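Local structure of amphiphysin (Drosophila melanogaster, 1URU) at residues 37-42 / 188-193; 44-49 / 194-199; 51-56 / 123-128; 69-74 / 105-110; 115-120 / 209-214. The protein probably binds curved membranes through a dimeric, crescent-shaped BAR domain and so senses or promotes membrane curvature during endocytosis. All coordinates share one frame; numbering follows the deposited sequence.

Interaction 1 (37-42 / 188-193)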
# COMPACT_ATOMS: atom_id res chain seq x y z
N GLU A 37 12.85 43.48 -14.40
CA GLU A 37 13.69 42.51 -13.68
C GLU A 37 12.92 41.98 -12.48
O GLU A 37 13.00 40.80 -12.16
CB GLU A 37 15.02 43.15 -13.26
CG GLU A 37 15.95 43.52 -14.44
CD GLU A 37 17.29 44.10 -13.99
OE1 GLU A 37 17.32 44.89 -13.01
OE2 GLU A 37 18.33 43.77 -14.61
N ILE A 38 12.14 42.84 -11.83
CA ILE A 38 11.21 42.40 -10.77
C ILE A 38 10.20 41.40 -11.32
O ILE A 38 9.85 40.45 -10.64
CB ILE A 38 10.47 43.64 -10.15
CG1 ILE A 38 11.35 44.32 -9.11
CG2 ILE A 38 9.12 43.27 -9.52
CD1 ILE A 38 11.19 45.83 -9.07
N PHE A 39 9.70 41.64 -12.53
CA PHE A 39 8.68 40.78 -13.12
C PHE A 39 9.29 39.41 -13.35
O PHE A 39 8.65 38.40 -13.07
CB PHE A 39 8.19 41.35 -14.45
CG PHE A 39 7.09 40.56 -15.10
CD1 PHE A 39 5.77 40.93 -14.94
CD2 PHE A 39 7.39 39.47 -15.90
CE1 PHE A 39 4.75 40.21 -15.54
CE2 PHE A 39 6.37 38.73 -16.51
CZ PHE A 39 5.05 39.10 -16.32
N ASP A 40 10.52 39.39 -13.86
CA ASP A 40 11.24 38.16 -14.14
C ASP A 40 11.40 37.34 -12.90
O ASP A 40 11.26 36.14 -12.95
CB ASP A 40 12.63 38.47 -14.68
CG ASP A 40 12.69 38.41 -16.18
OD1 ASP A 40 13.22 37.38 -16.68
OD2 ASP A 40 12.24 39.31 -16.92
N ASP A 41 11.72 37.99 -11.79
CA ASP A 41 11.90 37.29 -10.52
C ASP A 41 10.59 36.67 -10.09
O ASP A 41 10.58 35.56 -9.57
CB ASP A 41 12.43 38.23 -9.44
CG ASP A 41 13.91 38.53 -9.58
OD1 ASP A 41 14.56 37.98 -10.49
OD2 ASP A 41 14.52 39.33 -8.85
N HIS A 42 9.48 37.38 -10.32
CA HIS A 42 8.14 36.85 -10.06
C HIS A 42 7.85 35.61 -10.89
O HIS A 42 7.18 34.69 -10.43
CB HIS A 42 7.07 37.88 -10.37
CG HIS A 42 6.96 38.98 -9.36
ND1 HIS A 42 6.61 38.75 -8.05
CD2 HIS A 42 7.13 40.31 -9.49
CE1 HIS A 42 6.58 39.91 -7.41
NE2 HIS A 42 6.89 40.87 -8.26
N GLU A 188 -1.56 44.03 -13.91
CA GLU A 188 -2.32 42.96 -13.28
C GLU A 188 -1.39 41.83 -12.83
O GLU A 188 -1.58 41.27 -11.76
CB GLU A 188 -3.38 42.42 -14.22
CG GLU A 188 -4.70 43.17 -14.16
CD GLU A 188 -5.66 42.76 -15.26
OE1 GLU A 188 -5.55 41.61 -15.76
OE2 GLU A 188 -6.54 43.59 -15.63
N LEU A 189 -0.40 41.51 -13.65
CA LEU A 189 0.52 40.44 -13.32
C LEU A 189 1.51 40.84 -12.20
O LEU A 189 1.97 39.98 -11.42
CB LEU A 189 1.26 39.97 -14.58
CG LEU A 189 0.66 38.81 -15.42
CD1 LEU A 189 -0.64 38.19 -14.84
CD2 LEU A 189 0.44 39.21 -16.84
N HIS A 190 1.83 42.12 -12.12
CA HIS A 190 2.73 42.61 -11.09
C HIS A 190 2.12 42.48 -9.69
O HIS A 190 2.85 42.35 -8.73
CB HIS A 190 3.17 44.04 -11.38
CG HIS A 190 4.47 44.12 -12.08
ND1 HIS A 190 5.66 43.79 -11.47
CD2 HIS A 190 4.79 44.45 -13.36
CE1 HIS A 190 6.64 43.92 -12.33
NE2 HIS A 190 6.14 44.31 -13.49
N ASP A 191 0.80 42.50 -9.61
CA ASP A 191 0.06 42.22 -8.38
C ASP A 191 -0.35 40.76 -8.27
O ASP A 191 -0.27 40.16 -7.20
CB ASP A 191 -1.23 43.05 -8.32
CG ASP A 191 -0.99 44.56 -8.19
OD1 ASP A 191 0.13 45.02 -7.85
OD2 ASP A 191 -1.91 45.37 -8.44
N GLU A 192 -0.82 40.17 -9.37
CA GLU A 192 -1.43 38.86 -9.29
C GLU A 192 -0.41 37.76 -8.97
O GLU A 192 -0.70 36.85 -8.21
CB GLU A 192 -2.24 38.53 -10.56
CG GLU A 192 -3.66 39.08 -10.54
CD GLU A 192 -4.36 38.94 -11.88
OE1 GLU A 192 -4.21 37.89 -12.56
OE2 GLU A 192 -5.07 39.88 -12.27
N LEU A 193 0.77 37.85 -9.58
CA LEU A 193 1.80 36.84 -9.43
C LEU A 193 2.30 36.70 -8.00
O LEU A 193 2.27 35.61 -7.47
CB LEU A 193 2.97 37.09 -10.38
CG LEU A 193 2.67 36.80 -11.85
CD1 LEU A 193 3.70 37.45 -12.76
CD2 LEU A 193 2.58 35.28 -12.12
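Phe39 and His190 form the centre of this contact as a T-shaped pair, the edge of the phenyl ring directed at one face of the imidazole. Their centroids are 5.4 Å apart and the planes stand at 70°. Phe39 CD1 lies over that face toward its rim, 3.7 Å from His190 NE2. Phe39 CB comes to 3.7 Å from His190 CE1, while Ile38 CG2 meets the imidazole edge, 3.8 Å from the same CE1. Farther along the phenyl edge, CE1 of Phe39 touches Leu189 CB at 3.6 Å. Leu193 CD1 lies 4.1 Å from Phe39 CE1. CG of Phe39 is anti to its backbone N (chi1 -177°), which carries the ring across to helix 172-239. The two helices belong to the long-helix coiled coil of the BAR domain and cross here at 39°, running broadly in the same direction. His42, one turn on from Ile38, sets its CB against Leu193 and its ring edge against Phe39 CA. Its NE2 stays 4.5 Å from His190 ND1; if both rings were protonated they would probably repel each other. Further out, Arg138 of helix 92-156 makes a cation-pi contact with Phe39, and Met131 and Lys134 of that helix pack on Leu189.

Interaction 2 (44-49 / 194-199)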
# COMPACT_ATOMS: atom_id res chain seq x y z
N ASN A 44 10.21 33.46 -11.97
CA ASN A 44 11.03 32.34 -11.52
C ASN A 44 10.34 31.68 -10.37
O ASN A 44 10.35 30.47 -10.26
CB ASN A 44 12.42 32.76 -11.10
CG ASN A 44 13.28 33.18 -12.27
OD1 ASN A 44 12.83 33.20 -13.43
ND2 ASN A 44 14.52 33.56 -11.98
N ASN A 45 9.74 32.51 -9.52
CA ASN A 45 9.03 32.06 -8.34
C ASN A 45 7.77 31.29 -8.69
O ASN A 45 7.37 30.43 -7.95
CB ASN A 45 8.61 33.26 -7.49
CG ASN A 45 9.76 33.87 -6.71
OD1 ASN A 45 10.88 33.35 -6.70
ND2 ASN A 45 9.49 35.01 -6.08
N PHE A 46 7.15 31.63 -9.80
CA PHE A 46 5.87 31.07 -10.18
C PHE A 46 6.08 29.73 -10.87
O PHE A 46 5.37 28.75 -10.60
CB PHE A 46 5.14 32.04 -11.11
CG PHE A 46 4.09 31.40 -11.96
CD1 PHE A 46 2.83 31.16 -11.46
CD2 PHE A 46 4.38 31.02 -13.26
CE1 PHE A 46 1.87 30.57 -12.25
CE2 PHE A 46 3.42 30.42 -14.04
CZ PHE A 46 2.17 30.19 -13.53
N ASN A 47 7.05 29.71 -11.79
CA ASN A 47 7.54 28.49 -12.40
C ASN A 47 7.91 27.46 -11.35
O ASN A 47 7.57 26.29 -11.49
CB ASN A 47 8.78 28.79 -13.26
CG ASN A 47 8.45 29.46 -14.58
OD1 ASN A 47 7.33 29.42 -15.07
ND2 ASN A 47 9.45 30.09 -15.15
N ARG A 48 8.60 27.90 -10.30
CA ARG A 48 9.01 27.03 -9.19
C ARG A 48 7.83 26.61 -8.32
O ARG A 48 7.81 25.49 -7.80
CB ARG A 48 10.06 27.70 -8.30
CG ARG A 48 11.52 27.49 -8.74
CD ARG A 48 12.60 28.33 -7.99
NE ARG A 48 12.01 29.41 -7.18
CZ ARG A 48 11.65 29.31 -5.91
NH1 ARG A 48 11.81 28.18 -5.22
NH2 ARG A 48 11.09 30.36 -5.31
N GLN A 49 6.87 27.51 -8.15
CA GLN A 49 5.67 27.22 -7.36
C GLN A 49 4.85 26.17 -8.12
O GLN A 49 4.36 25.23 -7.51
CB GLN A 49 4.85 28.50 -7.12
CG GLN A 49 3.65 28.34 -6.21
CD GLN A 49 2.82 29.62 -6.04
OE1 GLN A 49 3.04 30.61 -6.73
NE2 GLN A 49 1.90 29.60 -5.10
N PRO A 194 2.80 37.76 -7.38
CA PRO A 194 3.22 37.68 -5.97
C PRO A 194 2.10 37.32 -5.00
O PRO A 194 2.35 36.68 -4.01
CB PRO A 194 3.73 39.10 -5.66
CG PRO A 194 3.20 39.94 -6.72
CD PRO A 194 3.08 39.09 -7.94
N ALA A 195 0.90 37.80 -5.28
CA ALA A 195 -0.29 37.43 -4.54
C ALA A 195 -0.43 35.92 -4.50
O ALA A 195 -0.65 35.38 -3.43
CB ALA A 195 -1.54 38.07 -5.19
N LEU A 196 -0.30 35.26 -5.66
CA LEU A 196 -0.40 33.80 -5.80
C LEU A 196 0.74 33.08 -5.11
O LEU A 196 0.55 32.02 -4.53
CB LEU A 196 -0.42 33.40 -7.29
CG LEU A 196 -0.38 31.91 -7.73
CD1 LEU A 196 -1.45 31.02 -7.06
CD2 LEU A 196 -0.54 31.81 -9.24
N TYR A 197 1.92 33.66 -5.21
CA TYR A 197 3.09 33.13 -4.55
C TYR A 197 2.92 33.10 -3.04
O TYR A 197 3.37 32.17 -2.38
CB TYR A 197 4.33 33.96 -4.92
CG TYR A 197 5.61 33.29 -4.53
CD1 TYR A 197 5.93 32.02 -5.03
CD2 TYR A 197 6.49 33.89 -3.64
CE1 TYR A 197 7.11 31.36 -4.65
CE2 TYR A 197 7.68 33.25 -3.26
CZ TYR A 197 7.98 31.99 -3.77
OH TYR A 197 9.13 31.34 -3.40
N ASP A 198 2.27 34.12 -2.49
CA ASP A 198 2.09 34.20 -1.05
C ASP A 198 1.03 33.22 -0.59
O ASP A 198 1.20 32.59 0.45
CB ASP A 198 1.77 35.62 -0.61
CG ASP A 198 2.96 36.55 -0.83
OD1 ASP A 198 4.11 36.08 -0.61
OD2 ASP A 198 2.84 37.75 -1.23
N SER A 199 -0.02 33.03 -1.38
CA SER A 199 -0.99 31.97 -1.13
C SER A 199 -0.35 30.60 -0.84
O SER A 199 -0.94 29.81 -0.13
CB SER A 199 -1.96 31.83 -2.30
OG SER A 199 -1.31 31.35 -3.45
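Tyr197 reaches from helix 172-239 to helix 35-84 within the coiled coil of the BAR domain, and the contact is organised around its ring. CG of Tyr197 is anti to the backbone N (chi1 -167°), which sends the phenol across the gap between the helices. Asn45 lies over one face, with its CB 3.9 Å from the ring centroid in a CH-pi contact. The Asn45 amide continues along the same face as a stack, its plane only 14° from that of the ring, so that CG and ND2 sit above the CZ and CE2 side. At the tip, Arg48 turns its guanidinium steeply to the ring, the planes 70° apart, and NH2 donates a weak, bent hydrogen bond to Tyr197 OH at 2.9 Å. The same NH2 gives a straighter but also weak bond to Asn45 OD1, 3.3 Å away, and this second link ties the arginine to the amide that overlies the ring. A leucine at Tyr197 would lack the flat ring and hydroxyl, and would probably lose both the amide stack and the Arg48 bond. Beside it, Leu196 is directed at helix 35-84, and its CD2 packs at the edge of the Phe46 ring, 4.1 Å from CE1. Glu86 of the second subunit also packs on Tyr197. Gln49, extended beyond CG, donates from NE2 a nearly straight hydrogen bond to Leu196 O, although the position of that oxygen is less certain, while its OE1 lies at the edge of the tyrosine ring, 3.6 Å from Tyr197 CD1.

Interaction 3 (51-56 / 123-128)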
# COMPACT_ATOMS: atom_id res chain seq x y z
N ALA A 51 6.00 24.02 -10.47
CA ALA A 51 6.73 22.75 -10.55
C ALA A 51 6.58 21.96 -9.26
O ALA A 51 6.54 20.74 -9.29
CB ALA A 51 8.24 23.00 -10.84
N SER A 52 6.49 22.68 -8.13
CA SER A 52 6.37 22.07 -6.80
C SER A 52 4.95 21.53 -6.53
O SER A 52 4.80 20.51 -5.90
CB SER A 52 6.75 23.06 -5.68
OG SER A 52 8.12 23.44 -5.74
N ALA A 53 3.93 22.22 -7.04
CA ALA A 53 2.55 21.76 -6.88
C ALA A 53 2.22 20.58 -7.81
O ALA A 53 1.46 19.69 -7.42
CB ALA A 53 1.57 22.91 -7.10
N ASN A 54 2.79 20.57 -9.02
CA ASN A 54 2.61 19.48 -9.98
C ASN A 54 3.25 18.19 -9.46
O ASN A 54 2.69 17.07 -9.59
CB ASN A 54 3.22 19.85 -11.33
CG ASN A 54 2.35 20.84 -12.12
OD1 ASN A 54 2.74 21.31 -13.17
ND2 ASN A 54 1.17 21.14 -11.61
N ARG A 55 4.42 18.35 -8.84
CA ARG A 55 5.11 17.25 -8.20
C ARG A 55 4.31 16.73 -6.99
O ARG A 55 4.24 15.52 -6.77
CB ARG A 55 6.52 17.68 -7.79
CG ARG A 55 7.24 16.71 -6.91
CD ARG A 55 8.60 17.20 -6.44
NE ARG A 55 9.34 16.15 -5.76
CZ ARG A 55 10.55 16.28 -5.20
NH1 ARG A 55 11.21 17.43 -5.25
NH2 ARG A 55 11.10 15.23 -4.60
N LEU A 56 3.71 17.62 -6.21
CA LEU A 56 2.98 17.17 -5.03
C LEU A 56 1.75 16.39 -5.44
O LEU A 56 1.43 15.36 -4.86
CB LEU A 56 2.58 18.36 -4.16
CG LEU A 56 2.01 18.00 -2.79
CD1 LEU A 56 3.07 17.30 -1.96
CD2 LEU A 56 1.52 19.27 -2.08
N THR A 123 -7.30 21.66 -7.14
CA THR A 123 -7.81 23.02 -7.37
C THR A 123 -6.70 24.10 -7.33
O THR A 123 -6.66 25.00 -8.16
CB THR A 123 -8.90 23.35 -6.34
OG1 THR A 123 -10.07 22.60 -6.64
CG2 THR A 123 -9.36 24.76 -6.44
N TYR A 124 -5.82 23.98 -6.36
CA TYR A 124 -4.70 24.88 -6.20
C TYR A 124 -3.73 24.66 -7.34
O TYR A 124 -3.18 25.61 -7.89
CB TYR A 124 -4.02 24.62 -4.86
CG TYR A 124 -2.65 25.23 -4.67
CD1 TYR A 124 -2.49 26.58 -4.31
CD2 TYR A 124 -1.50 24.45 -4.82
CE1 TYR A 124 -1.20 27.13 -4.13
CE2 TYR A 124 -0.24 24.97 -4.64
CZ TYR A 124 -0.08 26.30 -4.29
OH TYR A 124 1.21 26.76 -4.09
N THR A 125 -3.56 23.41 -7.70
CA THR A 125 -2.66 23.06 -8.79
C THR A 125 -3.16 23.55 -10.16
O THR A 125 -2.34 23.85 -11.03
CB THR A 125 -2.45 21.55 -8.82
OG1 THR A 125 -1.78 21.15 -7.62
CG2 THR A 125 -1.49 21.17 -9.90
N GLY A 126 -4.48 23.63 -10.32
CA GLY A 126 -5.12 23.94 -11.60
C GLY A 126 -5.12 25.42 -11.92
O GLY A 126 -5.33 25.82 -13.07
N GLN A 127 -4.89 26.26 -10.92
CA GLN A 127 -4.86 27.68 -11.17
C GLN A 127 -3.57 28.12 -11.85
O GLN A 127 -3.54 29.19 -12.44
CB GLN A 127 -5.14 28.49 -9.90
CG GLN A 127 -4.06 28.46 -8.87
CD GLN A 127 -4.57 28.75 -7.47
OE1 GLN A 127 -5.67 29.26 -7.30
NE2 GLN A 127 -3.78 28.42 -6.47
N PHE A 128 -2.55 27.27 -11.84
CA PHE A 128 -1.26 27.60 -12.48
C PHE A 128 -1.24 27.64 -14.02
O PHE A 128 -0.67 28.58 -14.59
CB PHE A 128 -0.14 26.69 -11.95
CG PHE A 128 0.15 26.90 -10.50
CD1 PHE A 128 -0.41 26.07 -9.55
CD2 PHE A 128 0.93 27.95 -10.10
CE1 PHE A 128 -0.16 26.27 -8.21
CE2 PHE A 128 1.19 28.16 -8.75
CZ PHE A 128 0.63 27.31 -7.80
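Ala53 is the small residue on which this buried contact closes. Its CB points at helix 92-156 and is met by three side chains: by Tyr124 CE2 at 3.7 Å, by Phe128 CE1 at 3.9 Å and by Thr125 OG1 at 3.8 Å. The two aromatic rings are themselves packed together, so the methyl group seats against a ready-made aromatic pair. One turn apart, they lie on the same side of their helix, and their different first torsions, CG beside the backbone N in Phe128 but anti to it in Tyr124 (chi1 166°), set CE1 of Phe128 over one face of Tyr124. No hydrogen bond crosses between 51-56 and 123-128. Thr125 OG1 is bound within its own helix to Leu121 O, whereas Tyr124 OH bonds across to Gln49 NE2 of helix 35-84, outside segment 51-56.

The other flank is looser. Asn54, partly exposed, leans across obliquely so that its amide ND2 meets only the methyl CG2 of Thr125. An alanine at Thr125 would remove CG2 and OG1 with its bond to Leu121 O, and would probably loosen the packing against Ala53 and Asn54.

The local axes run at 138° to one another, an antiparallel crossing within the three-helix coiled coil of the BAR domain. Helix 172-239 covers the aromatic side, where Phe203 stacks on Tyr124 and Leu196 touches Phe128. Elsewhere on segment 51-56 lies the dimer interface, with Arg55 forming a salt bridge to Glu83 of the second subunit and Leu56 packing on Ser80 of the second subunit.

Interaction 4 (69-74 / 105-110)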
# COMPACT_ATOMS: atom_id res chain seq x y z
N ALA A 69 -4.77 0.11 -3.09
CA ALA A 69 -4.33 -1.28 -3.29
C ALA A 69 -3.98 -1.97 -1.96
O ALA A 69 -4.18 -3.19 -1.82
CB ALA A 69 -3.15 -1.33 -4.23
N ALA A 70 -3.45 -1.21 -1.00
CA ALA A 70 -3.11 -1.75 0.32
C ALA A 70 -4.37 -2.13 1.12
O ALA A 70 -4.41 -3.17 1.79
CB ALA A 70 -2.24 -0.75 1.10
N GLN A 71 -5.38 -1.26 1.05
CA GLN A 71 -6.71 -1.49 1.61
C GLN A 71 -7.27 -2.83 1.10
O GLN A 71 -7.69 -3.69 1.88
CB GLN A 71 -7.62 -0.34 1.19
CG GLN A 71 -9.11 -0.53 1.50
CD GLN A 71 -9.98 0.61 0.98
OE1 GLN A 71 -9.61 1.31 0.05
NE2 GLN A 71 -11.16 0.77 1.58
N ALA A 72 -7.25 -2.97 -0.23
CA ALA A 72 -7.70 -4.18 -0.90
C ALA A 72 -6.96 -5.40 -0.41
O ALA A 72 -7.58 -6.41 -0.21
CB ALA A 72 -7.52 -4.06 -2.40
N ALA A 73 -5.65 -5.31 -0.23
CA ALA A 73 -4.86 -6.47 0.14
C ALA A 73 -5.05 -6.81 1.61
O ALA A 73 -5.03 -7.98 1.95
CB ALA A 73 -3.38 -6.24 -0.16
N SER A 74 -5.26 -5.81 2.45
CA SER A 74 -5.47 -6.02 3.88
C SER A 74 -6.79 -6.75 4.11
O SER A 74 -6.96 -7.49 5.09
CB SER A 74 -5.47 -4.67 4.60
OG SER A 74 -5.72 -4.82 5.99
N LEU A 105 -12.10 1.80 8.80
CA LEU A 105 -11.05 2.80 9.00
C LEU A 105 -10.29 2.99 7.69
O LEU A 105 -9.99 4.11 7.30
CB LEU A 105 -10.07 2.38 10.07
CG LEU A 105 -10.63 2.30 11.48
CD1 LEU A 105 -9.60 1.65 12.39
CD2 LEU A 105 -11.00 3.66 12.00
N TRP A 106 -9.98 1.88 7.04
CA TRP A 106 -9.27 1.94 5.78
C TRP A 106 -10.11 2.71 4.77
O TRP A 106 -9.57 3.42 3.92
CB TRP A 106 -8.98 0.54 5.23
CG TRP A 106 -7.65 -0.09 5.65
CD1 TRP A 106 -7.45 -1.01 6.66
CD2 TRP A 106 -6.36 0.12 5.06
NE1 TRP A 106 -6.13 -1.37 6.72
CE2 TRP A 106 -5.43 -0.69 5.75
CE3 TRP A 106 -5.89 0.92 4.01
CZ2 TRP A 106 -4.06 -0.74 5.42
CZ3 TRP A 106 -4.52 0.88 3.68
CH2 TRP A 106 -3.63 0.05 4.39
N ALA A 107 -11.43 2.61 4.86
CA ALA A 107 -12.28 3.35 3.94
C ALA A 107 -12.45 4.85 4.26
O ALA A 107 -12.57 5.64 3.32
CB ALA A 107 -13.61 2.68 3.81
N ASP A 108 -12.48 5.26 5.54
CA ASP A 108 -12.46 6.69 5.89
C ASP A 108 -11.16 7.24 5.29
O ASP A 108 -11.20 8.17 4.48
CB ASP A 108 -12.47 7.02 7.40
CG ASP A 108 -13.50 6.24 8.20
OD1 ASP A 108 -14.48 5.78 7.58
OD2 ASP A 108 -13.40 6.02 9.45
N PHE A 109 -10.04 6.64 5.70
CA PHE A 109 -8.69 7.01 5.29
C PHE A 109 -8.66 7.27 3.79
O PHE A 109 -8.33 8.37 3.37
CB PHE A 109 -7.71 5.90 5.70
CG PHE A 109 -6.25 6.22 5.41
CD1 PHE A 109 -5.67 7.39 5.86
CD2 PHE A 109 -5.46 5.32 4.69
CE1 PHE A 109 -4.32 7.68 5.59
CE2 PHE A 109 -4.13 5.58 4.42
CZ PHE A 109 -3.55 6.76 4.86
N ALA A 110 -9.08 6.31 2.98
CA ALA A 110 -8.99 6.45 1.52
C ALA A 110 -9.99 7.48 0.95
O ALA A 110 -9.74 8.04 -0.12
CB ALA A 110 -9.18 5.09 0.83
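Gln71 runs past Trp106 in the antiparallel pairing of helices 35-84 and 92-156, two of the three long helices of the BAR-domain coiled coil, whose local axes stand at 173°. The glutamine begins on the indole: its CA lies over one face of the six-membered ring, 3.9 Å from the centroid, in a CH-pi contact. CB follows close by, 3.5 Å from Trp106 CE3. CG, anti to the backbone N (chi1 171°), carries the chain off the ring to the base of the tryptophan side chain, 3.9 Å from Trp106 CB. The rest of the chain is extended, and it slides along Trp106 in the opposite direction to the indole, with the amide plane only 16° from the ring plane. At the tip the two amide atoms diverge: OE1 touches Ala110 CB at 3.9 Å, and NE2 rests against Ala107 CA at 3.7 Å. No hydrogen bond joins the segments, so the glutamine contributes its length and flat end as packing.

The indole also reaches Ala70 and, a turn further on, Ser74. Ala70 CB packs against Trp106 CH2 at 3.7 Å. Trp106 further meets Phe218 of helix 172-239 edge-to-face, so it links all three helices, while Tyr63 of the second subunit packs on Ser74. OG of Ser74, anti to its backbone N, approaches the pyrrole end of the indole and stops 3.6 Å from Trp106 NE1, without a hydrogen bond.

Interaction 5 (115-120 / 209-214)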
# COMPACT_ATOMS: atom_id res chain seq x y z
N ASP A 115 -10.61 12.87 -1.34
CA ASP A 115 -11.66 13.87 -1.31
C ASP A 115 -11.20 15.12 -0.56
O ASP A 115 -10.86 16.12 -1.19
CB ASP A 115 -12.94 13.30 -0.68
CG ASP A 115 -14.07 14.31 -0.61
OD1 ASP A 115 -15.20 13.93 -0.24
OD2 ASP A 115 -13.93 15.50 -0.91
N GLN A 116 -11.19 15.06 0.77
CA GLN A 116 -10.78 16.21 1.60
C GLN A 116 -9.36 16.71 1.28
O GLN A 116 -9.16 17.90 1.18
CB GLN A 116 -10.92 15.88 3.10
CG GLN A 116 -12.31 16.08 3.69
CD GLN A 116 -13.34 15.05 3.17
OE1 GLN A 116 -13.24 13.85 3.44
NE2 GLN A 116 -14.33 15.53 2.43
N VAL A 117 -8.39 15.81 1.08
CA VAL A 117 -7.00 16.22 0.87
C VAL A 117 -6.73 16.52 -0.58
O VAL A 117 -6.07 17.51 -0.90
CB VAL A 117 -5.94 15.16 1.26
CG1 VAL A 117 -4.55 15.76 1.20
CG2 VAL A 117 -6.18 14.60 2.64
N LEU A 118 -7.23 15.65 -1.45
CA LEU A 118 -6.87 15.66 -2.87
C LEU A 118 -7.47 16.81 -3.62
O LEU A 118 -6.76 17.43 -4.38
CB LEU A 118 -7.26 14.35 -3.56
CG LEU A 118 -7.10 14.33 -5.09
CD1 LEU A 118 -5.63 14.40 -5.49
CD2 LEU A 118 -7.73 13.10 -5.67
N ILE A 119 -8.78 17.07 -3.44
CA ILE A 119 -9.49 18.06 -4.26
C ILE A 119 -8.92 19.48 -4.11
O ILE A 119 -8.71 20.16 -5.12
CB ILE A 119 -11.04 18.04 -4.03
CG1 ILE A 119 -11.74 17.06 -4.97
CG2 ILE A 119 -11.67 19.39 -4.31
CD1 ILE A 119 -11.82 15.71 -4.43
N PRO A 120 -8.70 19.98 -2.89
CA PRO A 120 -7.99 21.25 -2.75
C PRO A 120 -6.66 21.24 -3.47
O PRO A 120 -6.25 22.29 -3.95
CB PRO A 120 -7.81 21.39 -1.23
CG PRO A 120 -8.96 20.72 -0.69
CD PRO A 120 -9.16 19.49 -1.58
N GLN A 209 -2.41 19.95 7.02
CA GLN A 209 -3.15 19.78 8.29
C GLN A 209 -4.18 18.70 8.09
O GLN A 209 -4.31 17.80 8.91
CB GLN A 209 -3.85 21.07 8.73
CG GLN A 209 -4.49 21.08 10.16
CD GLN A 209 -5.62 20.01 10.44
OE1 GLN A 209 -6.78 20.16 10.03
NE2 GLN A 209 -5.24 18.95 11.17
N THR A 210 -4.92 18.80 6.99
CA THR A 210 -5.88 17.76 6.61
C THR A 210 -5.20 16.40 6.41
O THR A 210 -5.68 15.40 6.93
CB THR A 210 -6.60 18.13 5.29
OG1 THR A 210 -7.06 19.48 5.32
CG2 THR A 210 -7.86 17.32 5.10
N LEU A 211 -4.10 16.39 5.66
CA LEU A 211 -3.39 15.15 5.35
C LEU A 211 -2.87 14.52 6.62
O LEU A 211 -3.07 13.33 6.84
CB LEU A 211 -2.22 15.37 4.38
CG LEU A 211 -1.28 14.18 4.18
CD1 LEU A 211 -2.02 12.99 3.62
CD2 LEU A 211 -0.11 14.53 3.28
N PHE A 212 -2.23 15.30 7.47
CA PHE A 212 -1.54 14.72 8.63
C PHE A 212 -2.49 14.22 9.69
O PHE A 212 -2.20 13.26 10.37
CB PHE A 212 -0.54 15.72 9.20
CG PHE A 212 0.67 15.91 8.32
CD1 PHE A 212 1.45 17.05 8.46
CD2 PHE A 212 1.01 14.96 7.34
CE1 PHE A 212 2.58 17.23 7.65
CE2 PHE A 212 2.12 15.15 6.54
CZ PHE A 212 2.92 16.29 6.70
N ALA A 213 -3.64 14.88 9.80
CA ALA A 213 -4.72 14.50 10.70
C ALA A 213 -5.44 13.23 10.22
O ALA A 213 -5.92 12.43 11.03
CB ALA A 213 -5.73 15.65 10.77
N THR A 214 -5.54 13.08 8.91
CA THR A 214 -6.20 11.94 8.31
C THR A 214 -5.36 10.73 8.60
O THR A 214 -5.89 9.69 9.02
CB THR A 214 -6.32 12.17 6.79
OG1 THR A 214 -7.13 13.33 6.56
CG2 THR A 214 -7.06 11.05 6.09
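Apolar contacts carry the meeting of helix 92-156 with helix 172-239, and Val117 makes most of them. Its two methyls divide the work: CG1, anti to the backbone N, lies 4.0 Å from Leu211 CB, while CG2 rests 3.9 Å from Leu211 CA. CG2 also touches the methyl of Thr210, at 4.0 Å from its CG2. That threonine methyl meets a second aliphatic group, Gln116 CB, at 3.9 Å; beyond CB the glutamine chain bends and its end leads away.

Hydrogen bonding stays within helix 172-239. Thr214 OG1 donates to Thr210 O at 2.6 Å, approaching from above the carbonyl plane, and the backbone N of Thr214 uses the same oxygen. Thr210 OG1 pairs likewise one turn back, with Thr206 O, which leaves its methyl directed at Val117.

Packing from the third helix completes the site: Phe60 of helix 35-84 touches both Val117 and Leu211, closing the three-helix coiled coil of the BAR domain around them. Across the local axes, which run antiparallel at 155°, Thr210 thus presents its methyl, while the hydroxyls of both threonines are bonded inside their own helix, and adhesion rests on hydrocarbon packing rather than on polar pairing.

All five contacts tie together the same three long helices. Interactions 1 and 2 join helices 35-84 and 172-239, touch each other, and are partly buried, with aromatic and polar groups mixed. Interactions 3 and 4 both pair helices 35-84 and 92-156, with centres about 26 Å apart: the first, near the centre of the chain, is buried and small, the second partly buried and built on an indole face. Interaction 5 is the one joining helices 92-156 and 172-239, buried and aliphatic. Hydrogen bonds cross between the segments in interaction 2 alone. Interactions 2 to 5 also adjoin the second subunit, interaction 2 through Tyr197 alone, whereas interaction 1 stands clear of it.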